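Local coordinates for HD domain protein (Enterococcus faecalis, PDB 4LRL), which probably hydrolyses deoxyribonucleoside triphosphates, in the manner of dGTPases, through a metal-binding HD domain whose activity is allosterically regulated by bound nucleotides, at residues H45-I55 and L92-R100. Numbering follows the deposited sequence.
Sequences HNYIHVQHQVI and LGVYEITRR
Glu96 reaches His49 with CG anti to the backbone N (chi1 179°) and a bend at chi2 (62°), which brings the carboxylate up to the strand. Both the amide and the ring of His49 are bound there: N donates almost straight to Glu96 OE2 at 2.9 Å, and ND1 to OE1 at 3.0 Å, each from above the carboxylate plane. Arg99 closes on the acid side-on, NE to OE2 and NH2 to OE1, its NE reaching OE2 from the face opposite His49 N; one face of its guanidinium carries His49 CB. Arg100 brings NE and NH1 to OE1 alone, while NH1 also holds His45 O at 2.8 Å, in the carbonyl plane. Six hydrogen bonds thus grip one buried carboxylate, a salt-bridge network with a His-carboxylate hydrogen bond, and the two arginines would be expected to stabilise its negative charge. Farther along the strand, Tyr95 OH donates to a lone pair of His49 O at 2.6 Å and accepts from a water bound to Gln51 N. Ile55 CG2 lies over one face of the Tyr95 ring in a CH-pi contact, and Ile48 CG2 packs at its edge, 3.7 Å from CD2. Strand 46-52, paired antiparallel with strand 33-42, crosses residues 92-100, part of helix 87-108 in the HD domain, at 73°; helix 124-133 packs against Tyr95 and Leu92, and helix 206-219 supplies Asp210 to His45 NE2.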
ATOM      1  N   HIS C  45       8.511  -3.506  10.010  1.00 33.15           N
ATOM      2  CA  HIS C  45       9.567  -2.492  10.117  1.00 33.46           C
ATOM      3  C   HIS C  45      10.680  -2.706   9.100  1.00 34.77           C
ATOM      4  O   HIS C  45      11.746  -2.084   9.199  1.00 35.14           O
ATOM      5  CB  HIS C  45      10.123  -2.442  11.548  1.00 32.94           C
ATOM      6  CG  HIS C  45       9.069  -2.210  12.583  1.00 30.65           C
ATOM      7  ND1 HIS C  45       8.269  -1.090  12.585  1.00 30.20           N
ATOM      8  CD2 HIS C  45       8.661  -2.964  13.631  1.00 30.91           C
ATOM      9  CE1 HIS C  45       7.416  -1.160  13.592  1.00 29.75           C
ATOM     10  NE2 HIS C  45       7.634  -2.286  14.245  1.00 28.96           N
ATOM     11  N   ASN C  46      10.400  -3.572   8.117  1.00 35.29           N
ATOM     12  CA  ASN C  46      11.340  -3.988   7.082  0.50 36.81           C
ATOM     13  C   ASN C  46      12.530  -4.759   7.649  1.00 37.38           C
ATOM     14  O   ASN C  46      12.760  -5.900   7.242  1.00 37.88           O
ATOM     15  CB  ASN C  46      11.738  -2.818   6.173  0.50 37.96           C
ATOM     16  CG  ASN C  46      10.524  -2.107   5.587  0.50 38.33           C
ATOM     17  OD1 ASN C  46       9.711  -2.712   4.884  0.50 38.81           O
ATOM     18  ND2 ASN C  46      10.384  -0.824   5.898  0.50 39.09           N
ATOM     19  N   TYR C  47      13.245  -4.172   8.611  1.00 37.58           N
ATOM     20  CA  TYR C  47      14.372  -4.826   9.273  1.00 38.42           C
ATOM     21  C   TYR C  47      14.388  -4.574  10.776  1.00 37.52           C
ATOM     22  O   TYR C  47      14.076  -3.464  11.240  1.00 37.08           O
ATOM     23  CB  TYR C  47      15.692  -4.331   8.692  1.00 40.33           C
ATOM     24  CG  TYR C  47      15.927  -4.730   7.257  1.00 43.69           C
ATOM     25  CD1 TYR C  47      15.480  -3.925   6.208  1.00 45.07           C
ATOM     26  CD2 TYR C  47      16.601  -5.908   6.945  1.00 45.96           C
ATOM     27  CE1 TYR C  47      15.698  -4.282   4.887  1.00 47.73           C
ATOM     28  CE2 TYR C  47      16.825  -6.274   5.623  1.00 48.89           C
ATOM     29  CZ  TYR C  47      16.370  -5.456   4.602  1.00 49.41           C
ATOM     30  OH  TYR C  47      16.583  -5.813   3.294  1.00 52.37           O
ATOM     31  N   ILE C  48      14.754  -5.611  11.527  1.00 37.10           N
ATOM     32  CA  ILE C  48      15.117  -5.466  12.929  1.00 36.74           C
ATOM     33  C   ILE C  48      16.648  -5.436  12.954  1.00 38.55           C
ATOM     34  O   ILE C  48      17.293  -6.305  12.360  1.00 39.41           O
ATOM     35  CB  ILE C  48      14.593  -6.645  13.801  1.00 36.18           C
ATOM     36  CG1 ILE C  48      13.089  -6.927  13.571  1.00 34.28           C
ATOM     37  CG2 ILE C  48      14.937  -6.440  15.295  1.00 35.15           C
ATOM     38  CD1 ILE C  48      12.124  -5.749  13.776  1.00 31.22           C
ATOM     39  N   HIS C  49      17.221  -4.428  13.615  1.00 39.01           N
ATOM     40  CA  HIS C  49      18.679  -4.242  13.646  1.00 40.55           C
ATOM     41  C   HIS C  49      19.250  -4.559  15.022  1.00 40.93           C
ATOM     42  O   HIS C  49      18.838  -3.954  16.021  1.00 40.39           O
ATOM     43  CB  HIS C  49      19.062  -2.807  13.261  1.00 40.94           C
ATOM     44  CG  HIS C  49      18.604  -2.394  11.895  1.00 41.08           C
ATOM     45  ND1 HIS C  49      17.307  -2.018  11.626  1.00 40.82           N
ATOM     46  CD2 HIS C  49      19.276  -2.282  10.727  1.00 42.88           C
ATOM     47  CE1 HIS C  49      17.197  -1.697  10.349  1.00 40.81           C
ATOM     48  NE2 HIS C  49      18.377  -1.856   9.780  1.00 42.78           N
ATOM     49  N   VAL C  50      20.207  -5.486  15.066  1.00 42.14           N
ATOM     50  CA  VAL C  50      20.841  -5.901  16.319  1.00 42.97           C
ATOM     51  C   VAL C  50      22.355  -5.680  16.274  1.00 45.45           C
ATOM     52  O   VAL C  50      23.042  -6.250  15.413  1.00 46.51           O
ATOM     53  CB  VAL C  50      20.526  -7.383  16.644  1.00 42.96           C
ATOM     54  CG1 VAL C  50      21.283  -7.854  17.899  1.00 43.48           C
ATOM     55  CG2 VAL C  50      19.021  -7.592  16.806  1.00 40.95           C
ATOM     56  N   GLN C  51      22.855  -4.845  17.196  1.00 46.40           N
ATOM     57  CA  GLN C  51      24.294  -4.543  17.335  1.00 48.92           C
ATOM     58  C   GLN C  51      24.923  -5.090  18.613  1.00 49.45           C
ATOM     59  O   GLN C  51      26.122  -5.343  18.645  1.00 51.65           O
ATOM     60  CB  GLN C  51      24.563  -3.035  17.315  1.00 49.60           C
ATOM     61  CG  GLN C  51      24.361  -2.355  15.984  1.00 51.96           C
ATOM     62  CD  GLN C  51      23.039  -1.630  15.928  1.00 52.59           C
ATOM     63  OE1 GLN C  51      22.936  -0.469  16.335  1.00 54.85           O
ATOM     64  NE2 GLN C  51      22.015  -2.311  15.435  1.00 51.60           N
ATOM     65  N   HIS C  52      24.129  -5.232  19.672  1.00 47.88           N
ATOM     66  CA  HIS C  52      24.652  -5.666  20.968  1.00 48.29           C
ATOM     67  C   HIS C  52      24.619  -7.181  21.111  1.00 47.73           C
ATOM     68  O   HIS C  52      23.620  -7.821  20.776  1.00 46.34           O
ATOM     69  CB  HIS C  52      23.853  -5.039  22.113  1.00 47.55           C
ATOM     70  CG  HIS C  52      23.929  -3.545  22.163  1.00 49.69           C
ATOM     71  ND1 HIS C  52      23.066  -2.728  21.459  1.00 49.63           N
ATOM     72  CD2 HIS C  52      24.764  -2.719  22.839  1.00 51.77           C
ATOM     73  CE1 HIS C  52      23.368  -1.463  21.699  1.00 49.80           C
ATOM     74  NE2 HIS C  52      24.396  -1.431  22.532  1.00 51.69           N
ATOM     75  N   GLN C  53      25.712  -7.739  21.626  1.00 48.42           N
ATOM     76  CA  GLN C  53      25.789  -9.156  21.978  1.00 47.94           C
ATOM     77  C   GLN C  53      24.706  -9.547  22.993  1.00 46.58           C
ATOM     78  O   GLN C  53      24.122 -10.622  22.904  1.00 46.50           O
ATOM     79  CB  GLN C  53      27.187  -9.486  22.524  1.00 50.21           C
ATOM     80  CG  GLN C  53      27.474 -10.970  22.712  1.00 50.06           C
ATOM     81  CD  GLN C  53      27.470 -11.746  21.396  1.00 49.03           C
ATOM     82  OE1 GLN C  53      28.353 -11.573  20.554  1.00 48.71           O
ATOM     83  NE2 GLN C  53      26.478 -12.615  21.225  1.00 46.54           N
ATOM     84  N   VAL C  54      24.438  -8.667  23.953  1.00 45.92           N
ATOM     85  CA  VAL C  54      23.421  -8.913  24.969  1.00 44.91           C
ATOM     86  C   VAL C  54      22.040  -9.131  24.329  1.00 43.17           C
ATOM     87  O   VAL C  54      21.311 -10.050  24.710  1.00 42.99           O
ATOM     88  CB  VAL C  54      23.363  -7.756  26.001  1.00 44.82           C
ATOM     89  CG1 VAL C  54      22.144  -7.878  26.908  1.00 42.93           C
ATOM     90  CG2 VAL C  54      24.637  -7.720  26.828  1.00 46.58           C
ATOM     91  N   ILE C  55      21.704  -8.286  23.350  1.00 41.91           N
ATOM     92  CA  ILE C  55      20.424  -8.354  22.658  1.00 39.87           C
ATOM     93  C   ILE C  55      20.324  -9.636  21.827  1.00 40.06           C
ATOM     94  O   ILE C  55      19.308 -10.328  21.883  1.00 39.10           O
ATOM     95  CB  ILE C  55      20.180  -7.093  21.780  1.00 39.01           C
ATOM     96  CG1 ILE C  55      20.209  -5.815  22.635  1.00 38.71           C
ATOM     97  CG2 ILE C  55      18.877  -7.222  20.972  1.00 37.09           C
ATOM     98  CD1 ILE C  55      19.181  -5.754  23.772  1.00 37.60           C
ATOM     99  N   LEU C  92      10.299  -8.457  18.951  1.00 30.35           N
ATOM    100  CA  LEU C  92      11.378  -7.874  18.154  1.00 30.81           C
ATOM    101  C   LEU C  92      10.971  -6.516  17.604  1.00 30.19           C
ATOM    102  O   LEU C  92      11.806  -5.631  17.482  1.00 30.62           O
ATOM    103  CB  LEU C  92      11.817  -8.796  17.005  1.00 31.17           C
ATOM    104  CG  LEU C  92      12.372 -10.206  17.256  1.00 32.46           C
ATOM    105  CD1 LEU C  92      13.272 -10.609  16.107  1.00 35.35           C
ATOM    106  CD2 LEU C  92      13.142 -10.365  18.545  1.00 33.09           C
ATOM    107  N   GLY C  93       9.684  -6.359  17.287  1.00 29.51           N
ATOM    108  CA  GLY C  93       9.157  -5.098  16.774  1.00 28.82           C
ATOM    109  C   GLY C  93       9.293  -3.985  17.801  1.00 29.03           C
ATOM    110  O   GLY C  93       9.755  -2.876  17.488  1.00 29.64           O
ATOM    111  N   VAL C  94       8.887  -4.282  19.030  1.00 28.58           N
ATOM    112  CA  VAL C  94       8.932  -3.309  20.120  1.00 28.05           C
ATOM    113  C   VAL C  94      10.375  -2.922  20.377  1.00 28.83           C
ATOM    114  O   VAL C  94      10.680  -1.751  20.518  1.00 28.75           O
ATOM    115  CB  VAL C  94       8.246  -3.856  21.395  1.00 28.27           C
ATOM    116  CG1 VAL C  94       8.334  -2.849  22.570  1.00 27.81           C
ATOM    117  CG2 VAL C  94       6.812  -4.179  21.085  1.00 25.62           C
ATOM    118  N   TYR C  95      11.268  -3.914  20.375  1.00 29.93           N
ATOM    119  CA  TYR C  95      12.704  -3.658  20.493  1.00 30.66           C
ATOM    120  C   TYR C  95      13.181  -2.720  19.382  1.00 30.77           C
ATOM    121  O   TYR C  95      13.904  -1.760  19.638  1.00 31.91           O
ATOM    122  CB  TYR C  95      13.515  -4.963  20.471  1.00 31.20           C
ATOM    123  CG  TYR C  95      14.934  -4.741  19.969  1.00 32.21           C
ATOM    124  CD1 TYR C  95      15.922  -4.250  20.820  1.00 32.30           C
ATOM    125  CD2 TYR C  95      15.271  -4.969  18.627  1.00 31.76           C
ATOM    126  CE1 TYR C  95      17.218  -4.014  20.361  1.00 32.83           C
ATOM    127  CE2 TYR C  95      16.571  -4.726  18.156  1.00 32.36           C
ATOM    128  CZ  TYR C  95      17.535  -4.255  19.037  1.00 32.39           C
ATOM    129  OH  TYR C  95      18.815  -4.020  18.607  1.00 34.08           O
ATOM    130  N   GLU C  96      12.771  -3.002  18.148  1.00 30.39           N
ATOM    131  CA  GLU C  96      13.192  -2.197  17.007  1.00 30.79           C
ATOM    132  C   GLU C  96      12.746  -0.730  17.072  1.00 30.35           C
ATOM    133  O   GLU C  96      13.550   0.171  16.821  1.00 31.37           O
ATOM    134  CB  GLU C  96      12.751  -2.830  15.678  1.00 30.31           C
ATOM    135  CG  GLU C  96      13.147  -2.006  14.439  1.00 30.95           C
ATOM    136  CD  GLU C  96      14.660  -1.838  14.247  1.00 33.75           C
ATOM    137  OE1 GLU C  96      15.047  -1.031  13.371  1.00 35.50           O
ATOM    138  OE2 GLU C  96      15.468  -2.511  14.934  1.00 34.16           O
ATOM    139  N   ILE C  97      11.474  -0.504  17.393  1.00 29.38           N
ATOM    140  CA  ILE C  97      10.938   0.854  17.512  1.00 29.53           C
ATOM    141  C   ILE C  97      11.704   1.622  18.598  1.00 30.74           C
ATOM    142  O   ILE C  97      12.070   2.775  18.401  1.00 31.81           O
ATOM    143  CB  ILE C  97       9.419   0.844  17.818  1.00 28.64           C
ATOM    144  CG1 ILE C  97       8.633   0.218  16.639  1.00 28.04           C
ATOM    145  CG2 ILE C  97       8.924   2.253  18.179  1.00 27.65           C
ATOM    146  CD1 ILE C  97       7.103   0.244  16.801  1.00 26.40           C
ATOM    147  N   THR C  98      11.963   0.949  19.718  1.00 31.21           N
ATOM    148  CA  THR C  98      12.686   1.506  20.861  1.00 32.39           C
ATOM    149  C   THR C  98      14.116   1.872  20.459  1.00 33.52           C
ATOM    150  O   THR C  98      14.633   2.922  20.861  1.00 34.04           O
ATOM    151  CB  THR C  98      12.709   0.496  22.035  1.00 32.37           C
ATOM    152  OG1 THR C  98      11.368   0.228  22.456  1.00 31.26           O
ATOM    153  CG2 THR C  98      13.467   1.038  23.216  1.00 34.61           C
ATOM    154  N   ARG C  99      14.741   1.013  19.653  1.00 33.49           N
ATOM    155  CA  ARG C  99      16.088   1.285  19.161  1.00 34.30           C
ATOM    156  C   ARG C  99      16.084   2.529  18.274  1.00 34.87           C
ATOM    157  O   ARG C  99      16.972   3.374  18.372  1.00 36.08           O
ATOM    158  CB  ARG C  99      16.658   0.078  18.418  1.00 34.42           C
ATOM    159  CG  ARG C  99      18.098   0.250  17.969  1.00 35.34           C
ATOM    160  CD  ARG C  99      18.462  -0.738  16.872  1.00 36.55           C
ATOM    161  NE  ARG C  99      17.769  -0.497  15.607  1.00 36.09           N
ATOM    162  CZ  ARG C  99      18.050   0.478  14.736  1.00 37.73           C
ATOM    163  NH1 ARG C  99      19.030   1.352  14.969  1.00 38.23           N
ATOM    164  NH2 ARG C  99      17.341   0.580  13.607  1.00 36.02           N
ATOM    165  N   ARG C 100      15.067   2.659  17.429  1.00 34.44           N
ATOM    166  CA  ARG C 100      14.985   3.828  16.549  1.00 34.82           C
ATOM    167  C   ARG C 100      14.819   5.109  17.356  1.00 35.19           C
ATOM    168  O   ARG C 100      15.437   6.125  17.028  1.00 36.25           O
ATOM    169  CB  ARG C 100      13.883   3.657  15.505  1.00 33.78           C
ATOM    170  CG  ARG C 100      14.234   2.587  14.482  1.00 34.36           C
ATOM    171  CD  ARG C 100      13.118   2.281  13.518  1.00 34.36           C
ATOM    172  NE  ARG C 100      13.430   1.057  12.773  1.00 39.66           N
ATOM    173  CZ  ARG C 100      12.748   0.587  11.725  1.00 39.69           C
ATOM    174  NH1 ARG C 100      13.140  -0.539  11.142  1.00 39.15           N
ATOM    175  NH2 ARG C 100      11.686   1.236  11.255  1.00 39.85           N
TER
HETATM  176  O   HOH W   1      21.425  -4.083  19.511  1.00 39.11           O